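Local coordinates for protein Non-reducing end beta-L-arabinofuranosidase (Bacteroides thetaiotaomicron, PDB 5MQO) that probably hydrolyses glycosidic linkages of plant pectin, as a family GH127 glycoside hydrolase of a gut bacterium, at residues A[447-452]-A[682-687]; A[435-440]-A[687-692]; A[56-61]-A[418-423]. All blocks are in the same frame, centred on the assembly; numbering follows the deposited sequence.

Contact 1: residues A[447-452]-A[682-687]; sequences KERTEY and WGNRGK
The carbonyl oxygen of Trp682 is gripped by both terminal nitrogens of Arg449. NH1 lies 3.0 Å from Trp682 O, and NH2 is equally near. Both bonds bend to 147°, as expected when two roughly parallel N-H bonds share one acceptor between them. The oxygen stands at the guanidinium edge, almost in its plane. NH1 approaches within the carbonyl plane, whereas NH2 is tilted from it. An arginine suits this place because its chain, extended from CG to NE, carries several donors inward: NH2 also bonds Ser418 O, joining its own loop to those of Trp682 and Ser418. Gly683 follows with a positive phi of 63°, a turn that glycine adopts readily and in which a CB would press on Trp682 CE3.

Glu448 and Lys687 cross at about a right angle. Glu448 OE1 rests 3.3 Å from Lys687 CD, but 5.7 Å from Lys687 NZ, so the charged ends do not touch and any attraction probably acts at longer range. Trp682 CH2 comes within 3.7 Å of Lys447 O. The tryptophan stacks on Tyr679 and touches strand 604-609, while Asn684 reaches strand 631-637; the contact sets the loop before helix 458-466 against the C-terminal β-domain.

Contact 2: residues A[435-440]-A[687-692]; sequences ISADLP and KGEMTV
The carboxylate of Glu689 is approached from above its plane by the backbone of Ala437: Ala437 N donates a hydrogen bond of 3.2 Å to Glu689 OE2, with the donor 59° out of the plane. The small methyl of Ala437, CB, lies 4.0 Å from Glu689 CD beside the bonded N-H, and the CA of Ser436 is also close to OE2. The glutamate has CG beside its own backbone N (chi1 -68°), and the extended chain beyond carries the carboxylate on to Ala437 N. Nearer the backbone, Glu689 CB meets Ile435 O at 3.6 Å.

Next to this bond, Ile435 and Met690 form an antiparallel hydrogen-bonded pair. Ile435 N reaches Met690 O at 2.8 Å, and the return bond from Met690 N to Ile435 O is longer, 3.2 Å. Strand 434-435, from the catalytic region, is thereby added to strand 690-697 of the C-terminal domain's sheet, whose other neighbours include strand 604-609. The Ile435 and Met690 side chains share one face, where both pack on Trp682, work suited to a branched and a flexible apolar residue. Ile435 CG2 touches Gly688 O at 3.7 Å. Beyond the pair the chain leaves the sheet in a type I turn from Ser436 to Leu439, closed by Leu439 N to Ser436 O at 3.1 Å.

Contact 3: residues A[56-61]-A[418-423]; sequences NVFSGT and SGISLD
Val57 faces the loop formed by Leu422 and Asp423, its CB carrying two methyl groups toward the main chain there. CG1, anti to the backbone N (chi1 176°), is 3.8 Å from Leu422 O and equally near Asp423 C, so it lies between the carbonyl groups of two successive residues. The other branch, CG2, reaches Leu422 O at 4.0 Å. Short and branched, valine offers a blunt apolar tip that can lie against a backbone loop. Leu422 O, although bordered by these methyls, has its polar need met from the same helix, by Arg54 NH1. One turn farther along, Thr61 adds its methyl, CG2, 4.1 Å from Asp423 O.

Deeper in, Phe58 extends one ring atom to Ile420. Phe58 CE1 lies 4.1 Å from Ile420 CG2 and 4.2 Å from Ile420 CD1, and the two side chains cross obliquely. In Ile420, chi1 (-160°) sets CG2 in the crowded position between N and the carbonyl carbon, and an extended chi2 (179°) brings CD1 to Phe58 CE1. Leu463 and Leu466 of helix 458-466 also touch Phe58, completing an apolar cluster in which a large ring is well used.

The opposing loop is braced internally: Ser421 OG donates to Asp423 OD1 at 2.6 Å and receives the backbone N-H groups of Lys425 and Lys426. The contact joins helix 50-69 to the loop after helix 402-416, within a catalytic domain whose long run of helices is probably an (α/α)6 barrel, as in its family.

From the N terminus, the chain first enters contact 3 on helix 50-69 and closes that loop more than 350 residues later, just past helix 402-416. Only then do the other two open: contact 2 begins at 435-440 and contact 1 at 447-452, and the chain returns to close contact 1 at 682-687 before contact 2 at 687-692. Contact 1 is therefore enclosed by contact 2, with Lys687 common to both. Asn684 OD1 of contact 1 bonds Leu422 N of contact 3, while its ND2 binds Ala681 O, so helix 50-69, the loop after helix 402-416 and the loop before strand 690-697 are joined, and contact 2 carries the tie into the sheet. Contacts 2 and 3 do not touch.

Contact 1: residues A[447-452]-A[682-687]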
ATOM      1  N   LYS A 447      -4.051  -9.031 -18.530  1.00 68.75           N
ATOM      2  CA  LYS A 447      -5.053  -9.219 -17.495  1.00 67.21           C
ATOM      3  C   LYS A 447      -4.947 -10.584 -16.832  1.00 66.22           C
ATOM      4  O   LYS A 447      -5.826 -10.992 -16.080  1.00 66.42           O
ATOM      5  CB  LYS A 447      -6.441  -8.952 -18.080  1.00 65.49           C
ATOM      6  CG  LYS A 447      -6.634  -7.528 -18.610  1.00 64.36           C
ATOM      7  CD  LYS A 447      -6.584  -6.486 -17.497  1.00 64.02           C
ATOM      8  CE  LYS A 447      -6.887  -5.071 -17.975  1.00 63.56           C
ATOM      9  NZ  LYS A 447      -5.731  -4.333 -18.561  1.00 63.51           N
ATOM     10  N   GLU A 448      -3.841 -11.265 -17.090  1.00 67.46           N
ATOM     11  CA  GLU A 448      -3.379 -12.364 -16.271  1.00 70.94           C
ATOM     12  C   GLU A 448      -2.003 -11.963 -15.801  1.00 70.14           C
ATOM     13  O   GLU A 448      -1.276 -11.296 -16.540  1.00 73.23           O
ATOM     14  CB  GLU A 448      -3.309 -13.619 -17.105  1.00 75.48           C
ATOM     15  CG  GLU A 448      -4.679 -14.074 -17.586  1.00 80.53           C
ATOM     16  CD  GLU A 448      -4.639 -15.437 -18.269  1.00 86.54           C
ATOM     17  OE1 GLU A 448      -5.103 -15.535 -19.435  1.00 88.59           O
ATOM     18  OE2 GLU A 448      -4.135 -16.408 -17.637  1.00 90.12           O
ATOM     19  N   ARG A 449      -1.632 -12.332 -14.578  1.00 68.83           N
ATOM     20  CA  ARG A 449      -0.293 -11.978 -14.067  1.00 68.74           C
ATOM     21  C   ARG A 449       0.778 -12.627 -14.917  1.00 69.47           C
ATOM     22  O   ARG A 449       0.607 -13.741 -15.398  1.00 71.58           O
ATOM     23  CB  ARG A 449      -0.114 -12.354 -12.592  1.00 66.91           C
ATOM     24  CG  ARG A 449      -0.920 -11.475 -11.661  1.00 64.97           C
ATOM     25  CD  ARG A 449      -0.588 -11.674 -10.196  1.00 63.75           C
ATOM     26  NE  ARG A 449      -1.721 -11.234  -9.389  1.00 62.62           N
ATOM     27  CZ  ARG A 449      -2.842 -11.933  -9.183  1.00 63.19           C
ATOM     28  NH1 ARG A 449      -2.999 -13.155  -9.698  1.00 64.59           N
ATOM     29  NH2 ARG A 449      -3.827 -11.401  -8.464  1.00 61.50           N
ATOM     30  N   THR A 450       1.874 -11.913 -15.108  1.00 72.30           N
ATOM     31  CA  THR A 450       2.966 -12.374 -15.962  1.00 77.33           C
ATOM     32  C   THR A 450       4.304 -12.269 -15.235  1.00 81.11           C
ATOM     33  O   THR A 450       4.486 -11.401 -14.365  1.00 76.21           O
ATOM     34  CB  THR A 450       2.999 -11.608 -17.310  1.00 77.05           C
ATOM     35  OG1 THR A 450       3.907 -12.264 -18.197  1.00 81.08           O
ATOM     36  CG2 THR A 450       3.434 -10.162 -17.152  1.00 75.00           C
ATOM     37  N   GLU A 451       5.248 -13.141 -15.600  1.00 89.96           N
ATOM     38  CA  GLU A 451       6.557 -13.150 -14.931  1.00 97.79           C
ATOM     39  C   GLU A 451       7.548 -12.225 -15.606  1.00105.44           C
ATOM     40  O   GLU A 451       8.746 -12.343 -15.377  1.00116.52           O
ATOM     41  CB  GLU A 451       7.113 -14.582 -14.735  1.00101.16           C
ATOM     42  CG  GLU A 451       7.141 -15.552 -15.919  1.00104.98           C
ATOM     43  CD  GLU A 451       7.576 -16.977 -15.508  1.00108.21           C
ATOM     44  OE1 GLU A 451       8.527 -17.507 -16.122  1.00108.59           O
ATOM     45  OE2 GLU A 451       6.987 -17.582 -14.569  1.00102.92           O
ATOM     46  N   TYR A 452       7.030 -11.241 -16.352  1.00115.35           N
ATOM     47  CA  TYR A 452       7.802 -10.425 -17.290  1.00124.65           C
ATOM     48  C   TYR A 452       7.918  -9.042 -16.679  1.00124.20           C
ATOM     49  O   TYR A 452       7.059  -8.174 -16.859  1.00122.02           O
ATOM     50  CB  TYR A 452       7.158 -10.394 -18.689  1.00131.44           C
ATOM     51  CG  TYR A 452       7.381 -11.685 -19.476  1.00140.87           C
ATOM     52  CD1 TYR A 452       8.131 -11.695 -20.662  1.00143.74           C
ATOM     53  CD2 TYR A 452       6.867 -12.912 -19.010  1.00144.81           C
ATOM     54  CE1 TYR A 452       8.345 -12.879 -21.366  1.00146.94           C
ATOM     55  CE2 TYR A 452       7.078 -14.100 -19.705  1.00144.64           C
ATOM     56  CZ  TYR A 452       7.814 -14.079 -20.880  1.00147.85           C
ATOM     57  OH  TYR A 452       8.018 -15.248 -21.574  1.00146.11           O
ATOM     58  N   TRP A 682      -7.398 -13.387  -6.575  1.00 51.73           N
ATOM     59  CA  TRP A 682      -8.017 -13.621  -7.879  1.00 52.61           C
ATOM     60  C   TRP A 682      -6.948 -13.941  -8.924  1.00 54.28           C
ATOM     61  O   TRP A 682      -5.763 -13.641  -8.730  1.00 51.82           O
ATOM     62  CB  TRP A 682      -8.965 -12.490  -8.317  1.00 51.17           C
ATOM     63  CG  TRP A 682      -8.418 -11.458  -9.167  1.00 49.90           C
ATOM     64  CD1 TRP A 682      -7.782 -10.350  -8.769  1.00 50.49           C
ATOM     65  CD2 TRP A 682      -8.492 -11.393 -10.586  1.00 50.88           C
ATOM     66  NE1 TRP A 682      -7.441  -9.587  -9.835  1.00 49.98           N
ATOM     67  CE2 TRP A 682      -7.855 -10.210 -10.976  1.00 49.60           C
ATOM     68  CE3 TRP A 682      -9.025 -12.236 -11.579  1.00 52.03           C
ATOM     69  CZ2 TRP A 682      -7.742  -9.812 -12.329  1.00 51.29           C
ATOM     70  CZ3 TRP A 682      -8.899 -11.853 -12.925  1.00 51.34           C
ATOM     71  CH2 TRP A 682      -8.267 -10.644 -13.284  1.00 51.00           C
ATOM     72  N   GLY A 683      -7.389 -14.607  -9.992  1.00 56.46           N
ATOM     73  CA  GLY A 683      -6.552 -14.906 -11.134  1.00 57.92           C
ATOM     74  C   GLY A 683      -5.369 -15.810 -10.855  1.00 59.57           C
ATOM     75  O   GLY A 683      -4.350 -15.647 -11.484  1.00 62.48           O
ATOM     76  N   ASN A 684      -5.488 -16.750  -9.921  1.00 61.26           N
ATOM     77  CA  ASN A 684      -4.447 -17.771  -9.703  1.00 62.95           C
ATOM     78  C   ASN A 684      -4.907 -19.161 -10.196  1.00 64.32           C
ATOM     79  O   ASN A 684      -4.219 -20.153  -9.946  1.00 68.84           O
ATOM     80  CB  ASN A 684      -4.063 -17.855  -8.201  1.00 62.96           C
ATOM     81  CG  ASN A 684      -3.250 -16.665  -7.734  1.00 62.90           C
ATOM     82  OD1 ASN A 684      -2.030 -16.655  -7.836  1.00 63.67           O
ATOM     83  ND2 ASN A 684      -3.925 -15.653  -7.221  1.00 64.09           N
ATOM     84  N   ARG A 685      -6.060 -19.245 -10.869  1.00 62.35           N
ATOM     85  CA  ARG A 685      -6.638 -20.526 -11.285  1.00 59.07           C
ATOM     86  C   ARG A 685      -7.058 -20.459 -12.759  1.00 58.70           C
ATOM     87  O   ARG A 685      -8.105 -20.948 -13.170  1.00 57.87           O
ATOM     88  CB  ARG A 685      -7.811 -20.859 -10.378  1.00 58.27           C
ATOM     89  CG  ARG A 685      -7.436 -21.026  -8.911  1.00 59.18           C
ATOM     90  CD  ARG A 685      -8.669 -21.201  -8.019  1.00 60.09           C
ATOM     91  NE  ARG A 685      -9.509 -20.002  -8.027  1.00 60.79           N
ATOM     92  CZ  ARG A 685     -10.720 -19.892  -7.492  1.00 60.01           C
ATOM     93  NH1 ARG A 685     -11.364 -18.741  -7.601  1.00 59.40           N
ATOM     94  NH2 ARG A 685     -11.298 -20.909  -6.871  1.00 59.82           N
ATOM     95  N   GLY A 686      -6.221 -19.829 -13.560  1.00 60.54           N
ATOM     96  CA  GLY A 686      -6.426 -19.783 -14.998  1.00 62.95           C
ATOM     97  C   GLY A 686      -7.202 -18.566 -15.420  1.00 63.39           C
ATOM     98  O   GLY A 686      -7.594 -17.768 -14.592  1.00 64.57           O
ATOM     99  N   LYS A 687      -7.371 -18.438 -16.732  1.00 66.63           N
ATOM    100  CA  LYS A 687      -8.219 -17.434 -17.363  1.00 66.44           C
ATOM    101  C   LYS A 687      -9.668 -17.675 -17.034  1.00 63.46           C
ATOM    102  O   LYS A 687     -10.111 -18.803 -17.038  1.00 63.58           O
ATOM    103  CB  LYS A 687      -8.057 -17.506 -18.890  1.00 72.32           C
ATOM    104  CG  LYS A 687      -8.844 -16.450 -19.678  1.00 78.52           C
ATOM    105  CD  LYS A 687      -8.060 -15.914 -20.890  1.00 82.96           C
ATOM    106  CE  LYS A 687      -8.953 -15.207 -21.915  1.00 84.70           C
ATOM    107  NZ  LYS A 687      -9.637 -16.191 -22.810  1.00 85.73           N
TER

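Contact 2: residues A[435-440]-A[687-692]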
ATOM      1  N   ILE A 435     -13.477  -8.531 -14.880  1.00 53.71           N
ATOM      2  CA  ILE A 435     -13.157  -9.060 -16.202  1.00 55.07           C
ATOM      3  C   ILE A 435     -14.430  -9.658 -16.758  1.00 52.68           C
ATOM      4  O   ILE A 435     -15.006 -10.543 -16.149  1.00 53.09           O
ATOM      5  CB  ILE A 435     -12.081 -10.180 -16.157  1.00 57.19           C
ATOM      6  CG1 ILE A 435     -10.783  -9.682 -15.501  1.00 58.78           C
ATOM      7  CG2 ILE A 435     -11.807 -10.730 -17.557  1.00 57.38           C
ATOM      8  CD1 ILE A 435      -9.970  -8.725 -16.345  1.00 60.05           C
ATOM      9  N   SER A 436     -14.835  -9.201 -17.929  1.00 52.08           N
ATOM     10  CA  SER A 436     -15.937  -9.804 -18.657  1.00 54.26           C
ATOM     11  C   SER A 436     -15.429 -10.309 -19.985  1.00 54.24           C
ATOM     12  O   SER A 436     -14.849  -9.552 -20.737  1.00 56.12           O
ATOM     13  CB  SER A 436     -17.015  -8.754 -18.899  1.00 55.10           C
ATOM     14  OG  SER A 436     -17.911  -9.156 -19.925  1.00 58.37           O
ATOM     15  N   ALA A 437     -15.680 -11.562 -20.310  1.00 55.76           N
ATOM     16  CA  ALA A 437     -15.304 -12.086 -21.641  1.00 57.83           C
ATOM     17  C   ALA A 437     -16.082 -11.442 -22.817  1.00 57.21           C
ATOM     18  O   ALA A 437     -15.598 -11.444 -23.936  1.00 55.88           O
ATOM     19  CB  ALA A 437     -15.432 -13.598 -21.678  1.00 58.28           C
ATOM     20  N   ASP A 438     -17.240 -10.841 -22.569  1.00 57.23           N
ATOM     21  CA  ASP A 438     -17.887 -10.040 -23.627  1.00 60.93           C
ATOM     22  C   ASP A 438     -17.242  -8.672 -23.922  1.00 59.78           C
ATOM     23  O   ASP A 438     -17.692  -7.992 -24.850  1.00 59.43           O
ATOM     24  CB  ASP A 438     -19.371  -9.805 -23.311  1.00 63.67           C
ATOM     25  CG  ASP A 438     -20.132 -11.082 -23.150  1.00 67.81           C
ATOM     26  OD1 ASP A 438     -19.691 -12.112 -23.708  1.00 74.46           O
ATOM     27  OD2 ASP A 438     -21.168 -11.063 -22.460  1.00 70.41           O
ATOM     28  N   LEU A 439     -16.235  -8.244 -23.151  1.00 57.59           N
ATOM     29  CA  LEU A 439     -15.684  -6.901 -23.307  1.00 55.41           C
ATOM     30  C   LEU A 439     -15.142  -6.780 -24.725  1.00 55.56           C
ATOM     31  O   LEU A 439     -14.250  -7.534 -25.093  1.00 52.87           O
ATOM     32  CB  LEU A 439     -14.593  -6.619 -22.274  1.00 55.08           C
ATOM     33  CG  LEU A 439     -14.123  -5.160 -22.160  1.00 55.54           C
ATOM     34  CD1 LEU A 439     -15.202  -4.262 -21.566  1.00 54.70           C
ATOM     35  CD2 LEU A 439     -12.849  -5.089 -21.314  1.00 55.78           C
ATOM     36  N   PRO A 440     -15.704  -5.846 -25.536  1.00 58.14           N
ATOM     37  CA  PRO A 440     -15.442  -5.843 -26.994  1.00 59.78           C
ATOM     38  C   PRO A 440     -14.151  -5.153 -27.490  1.00 58.60           C
ATOM     39  O   PRO A 440     -13.924  -5.086 -28.689  1.00 58.88           O
ATOM     40  CB  PRO A 440     -16.704  -5.175 -27.561  1.00 57.74           C
ATOM     41  CG  PRO A 440     -17.096  -4.210 -26.507  1.00 56.97           C
ATOM     42  CD  PRO A 440     -16.722  -4.836 -25.185  1.00 56.75           C
ATOM     43  N   LYS A 687      -7.371 -18.438 -16.732  1.00 66.63           N
ATOM     44  CA  LYS A 687      -8.219 -17.434 -17.363  1.00 66.44           C
ATOM     45  C   LYS A 687      -9.668 -17.675 -17.034  1.00 63.46           C
ATOM     46  O   LYS A 687     -10.111 -18.803 -17.038  1.00 63.58           O
ATOM     47  CB  LYS A 687      -8.057 -17.506 -18.890  1.00 72.32           C
ATOM     48  CG  LYS A 687      -8.844 -16.450 -19.678  1.00 78.52           C
ATOM     49  CD  LYS A 687      -8.060 -15.914 -20.890  1.00 82.96           C
ATOM     50  CE  LYS A 687      -8.953 -15.207 -21.915  1.00 84.70           C
ATOM     51  NZ  LYS A 687      -9.637 -16.191 -22.810  1.00 85.73           N
ATOM     52  N   GLY A 688     -10.419 -16.611 -16.788  1.00 60.06           N
ATOM     53  CA  GLY A 688     -11.850 -16.748 -16.551  1.00 57.25           C
ATOM     54  C   GLY A 688     -12.471 -15.380 -16.415  1.00 56.94           C
ATOM     55  O   GLY A 688     -11.937 -14.410 -16.934  1.00 55.92           O
ATOM     56  N   GLU A 689     -13.599 -15.307 -15.720  1.00 57.11           N
ATOM     57  CA  GLU A 689     -14.263 -14.043 -15.454  1.00 56.79           C
ATOM     58  C   GLU A 689     -14.177 -13.686 -13.966  1.00 55.38           C
ATOM     59  O   GLU A 689     -13.893 -14.532 -13.144  1.00 57.07           O
ATOM     60  CB  GLU A 689     -15.702 -14.096 -15.994  1.00 58.07           C
ATOM     61  CG  GLU A 689     -15.764 -14.147 -17.522  1.00 57.89           C
ATOM     62  CD  GLU A 689     -17.182 -14.042 -18.088  1.00 57.20           C
ATOM     63  OE1 GLU A 689     -17.754 -15.100 -18.379  1.00 53.78           O
ATOM     64  OE2 GLU A 689     -17.711 -12.910 -18.267  1.00 57.28           O
ATOM     65  N   MET A 690     -14.352 -12.408 -13.639  1.00 55.33           N
ATOM     66  CA  MET A 690     -14.237 -11.930 -12.248  1.00 55.10           C
ATOM     67  C   MET A 690     -15.011 -10.632 -12.054  1.00 53.79           C
ATOM     68  O   MET A 690     -15.102  -9.836 -12.982  1.00 55.47           O
ATOM     69  CB  MET A 690     -12.767 -11.708 -11.860  1.00 55.26           C
ATOM     70  CG  MET A 690     -12.530 -11.217 -10.422  1.00 55.65           C
ATOM     71  SD  MET A 690     -12.692  -9.431 -10.145  1.00 54.45           S
ATOM     72  CE  MET A 690     -11.171  -8.758 -10.765  1.00 53.22           C
ATOM     73  N   THR A 691     -15.555 -10.420 -10.851  1.00 49.65           N
ATOM     74  CA  THR A 691     -16.153  -9.121 -10.515  1.00 47.11           C
ATOM     75  C   THR A 691     -16.090  -8.946  -9.006  1.00 47.07           C
ATOM     76  O   THR A 691     -16.281  -9.929  -8.293  1.00 48.38           O
ATOM     77  CB  THR A 691     -17.615  -8.981 -11.033  1.00 45.24           C
ATOM     78  OG1 THR A 691     -18.137  -7.682 -10.713  1.00 44.65           O
ATOM     79  CG2 THR A 691     -18.540 -10.028 -10.422  1.00 43.55           C
ATOM     80  N   VAL A 692     -15.818  -7.724  -8.528  1.00 45.66           N
ATOM     81  CA  VAL A 692     -15.948  -7.417  -7.108  1.00 47.48           C
ATOM     82  C   VAL A 692     -17.398  -7.012  -6.827  1.00 49.32           C
ATOM     83  O   VAL A 692     -18.055  -7.585  -5.971  1.00 55.28           O
ATOM     84  CB  VAL A 692     -14.952  -6.323  -6.634  1.00 47.69           C
ATOM     85  CG1 VAL A 692     -15.135  -5.964  -5.152  1.00 46.59           C
ATOM     86  CG2 VAL A 692     -13.518  -6.746  -6.914  1.00 47.83           C
TER

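Contact 3: residues A[56-61]-A[418-423]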
ATOM      1  N   ASN A  56       7.691 -16.070   3.306  1.00 66.40           N
ATOM      2  CA  ASN A  56       8.519 -17.189   2.786  1.00 69.60           C
ATOM      3  C   ASN A  56       8.512 -17.283   1.267  1.00 66.62           C
ATOM      4  O   ASN A  56       9.550 -17.583   0.669  1.00 67.95           O
ATOM      5  CB  ASN A  56       8.140 -18.556   3.393  1.00 76.07           C
ATOM      6  CG  ASN A  56       8.735 -18.771   4.789  1.00 79.86           C
ATOM      7  OD1 ASN A  56       9.414 -17.894   5.352  1.00 80.98           O
ATOM      8  ND2 ASN A  56       8.476 -19.939   5.354  1.00 80.52           N
ATOM      9  N   VAL A  57       7.366 -17.012   0.641  1.00 60.92           N
ATOM     10  CA  VAL A  57       7.355 -16.927  -0.791  1.00 58.48           C
ATOM     11  C   VAL A  57       8.260 -15.768  -1.221  1.00 60.14           C
ATOM     12  O   VAL A  57       9.230 -15.977  -1.961  1.00 60.28           O
ATOM     13  CB  VAL A  57       5.951 -16.772  -1.339  1.00 58.09           C
ATOM     14  CG1 VAL A  57       5.978 -16.578  -2.854  1.00 58.75           C
ATOM     15  CG2 VAL A  57       5.118 -17.988  -0.973  1.00 58.79           C
ATOM     16  N   PHE A  58       7.997 -14.558  -0.728  1.00 60.95           N
ATOM     17  CA  PHE A  58       8.702 -13.390  -1.281  1.00 61.66           C
ATOM     18  C   PHE A  58      10.216 -13.507  -1.104  1.00 63.08           C
ATOM     19  O   PHE A  58      10.962 -13.213  -2.046  1.00 65.08           O
ATOM     20  CB  PHE A  58       8.227 -12.034  -0.710  1.00 61.21           C
ATOM     21  CG  PHE A  58       6.734 -11.830  -0.713  1.00 61.62           C
ATOM     22  CD1 PHE A  58       5.923 -12.310  -1.753  1.00 62.31           C
ATOM     23  CD2 PHE A  58       6.124 -11.150   0.344  1.00 60.27           C
ATOM     24  CE1 PHE A  58       4.545 -12.126  -1.733  1.00 60.03           C
ATOM     25  CE2 PHE A  58       4.750 -10.972   0.361  1.00 59.04           C
ATOM     26  CZ  PHE A  58       3.961 -11.463  -0.676  1.00 59.02           C
ATOM     27  N   SER A  59      10.654 -13.932   0.084  1.00 62.69           N
ATOM     28  CA  SER A  59      12.093 -14.024   0.421  1.00 63.89           C
ATOM     29  C   SER A  59      12.732 -15.271  -0.199  1.00 64.23           C
ATOM     30  O   SER A  59      13.831 -15.234  -0.745  1.00 63.01           O
ATOM     31  CB  SER A  59      12.302 -14.049   1.949  1.00 63.50           C
ATOM     32  OG  SER A  59      12.118 -15.358   2.480  1.00 62.57           O
ATOM     33  N   GLY A  60      12.020 -16.377  -0.107  1.00 64.94           N
ATOM     34  CA  GLY A  60      12.525 -17.623  -0.584  1.00 67.56           C
ATOM     35  C   GLY A  60      12.133 -17.987  -1.993  1.00 70.21           C
ATOM     36  O   GLY A  60      12.233 -19.161  -2.354  1.00 77.60           O
ATOM     37  N   THR A  61      11.716 -17.030  -2.819  1.00 69.50           N
ATOM     38  CA  THR A  61      11.400 -17.358  -4.236  1.00 67.60           C
ATOM     39  C   THR A  61      11.398 -16.159  -5.153  1.00 66.50           C
ATOM     40  O   THR A  61      12.080 -16.154  -6.188  1.00 67.32           O
ATOM     41  CB  THR A  61      10.028 -18.044  -4.386  1.00 66.51           C
ATOM     42  OG1 THR A  61       9.965 -19.181  -3.518  1.00 70.21           O
ATOM     43  CG2 THR A  61       9.770 -18.482  -5.832  1.00 65.57           C
ATOM     44  N   SER A 418      -2.544  -7.788  -4.278  1.00 50.61           N
ATOM     45  CA  SER A 418      -3.192  -8.286  -5.509  1.00 50.39           C
ATOM     46  C   SER A 418      -2.258  -8.222  -6.713  1.00 50.40           C
ATOM     47  O   SER A 418      -2.451  -8.907  -7.697  1.00 48.60           O
ATOM     48  CB  SER A 418      -4.425  -7.460  -5.820  1.00 48.50           C
ATOM     49  OG  SER A 418      -4.021  -6.148  -6.150  1.00 48.82           O
ATOM     50  N   GLY A 419      -1.259  -7.363  -6.624  1.00 52.32           N
ATOM     51  CA  GLY A 419      -0.316  -7.161  -7.695  1.00 54.98           C
ATOM     52  C   GLY A 419       0.646  -8.288  -8.006  1.00 56.46           C
ATOM     53  O   GLY A 419       1.334  -8.226  -9.042  1.00 59.13           O
ATOM     54  N   ILE A 420       0.714  -9.292  -7.127  1.00 55.64           N
ATOM     55  CA  ILE A 420       1.634 -10.412  -7.283  1.00 54.72           C
ATOM     56  C   ILE A 420       0.832 -11.690  -7.166  1.00 53.96           C
ATOM     57  O   ILE A 420      -0.184 -11.720  -6.493  1.00 51.97           O
ATOM     58  CB  ILE A 420       2.792 -10.357  -6.239  1.00 55.06           C
ATOM     59  CG1 ILE A 420       3.994 -11.206  -6.704  1.00 55.46           C
ATOM     60  CG2 ILE A 420       2.322 -10.741  -4.826  1.00 55.10           C
ATOM     61  CD1 ILE A 420       5.197 -11.194  -5.756  1.00 55.38           C
ATOM     62  N   SER A 421       1.297 -12.732  -7.849  1.00 56.38           N
ATOM     63  CA  SER A 421       0.723 -14.088  -7.767  1.00 55.49           C
ATOM     64  C   SER A 421       0.946 -14.730  -6.386  1.00 54.83           C
ATOM     65  O   SER A 421       1.753 -14.249  -5.585  1.00 54.40           O
ATOM     66  CB  SER A 421       1.309 -14.986  -8.877  1.00 56.23           C
ATOM     67  OG  SER A 421       2.738 -14.967  -8.903  1.00 56.95           O
ATOM     68  N   LEU A 422       0.196 -15.794  -6.102  1.00 55.32           N
ATOM     69  CA  LEU A 422       0.428 -16.576  -4.894  1.00 56.95           C
ATOM     70  C   LEU A 422       1.763 -17.344  -4.968  1.00 58.78           C
ATOM     71  O   LEU A 422       2.451 -17.424  -3.958  1.00 58.71           O
ATOM     72  CB  LEU A 422      -0.742 -17.494  -4.603  1.00 56.58           C
ATOM     73  CG  LEU A 422      -2.004 -16.767  -4.138  1.00 55.89           C
ATOM     74  CD1 LEU A 422      -3.167 -17.739  -4.102  1.00 55.13           C
ATOM     75  CD2 LEU A 422      -1.811 -16.114  -2.771  1.00 55.99           C
ATOM     76  N   ASP A 423       2.172 -17.817  -6.155  1.00 60.35           N
ATOM     77  CA  ASP A 423       3.513 -18.435  -6.324  1.00 60.88           C
ATOM     78  C   ASP A 423       4.702 -17.473  -6.327  1.00 60.19           C
ATOM     79  O   ASP A 423       5.814 -17.904  -6.586  1.00 61.94           O
ATOM     80  CB  ASP A 423       3.586 -19.389  -7.547  1.00 63.49           C
ATOM     81  CG  ASP A 423       3.468 -18.687  -8.918  1.00 65.19           C
ATOM     82  OD1 ASP A 423       3.507 -17.447  -9.029  1.00 67.11           O
ATOM     83  OD2 ASP A 423       3.314 -19.422  -9.920  1.00 65.80           O
TER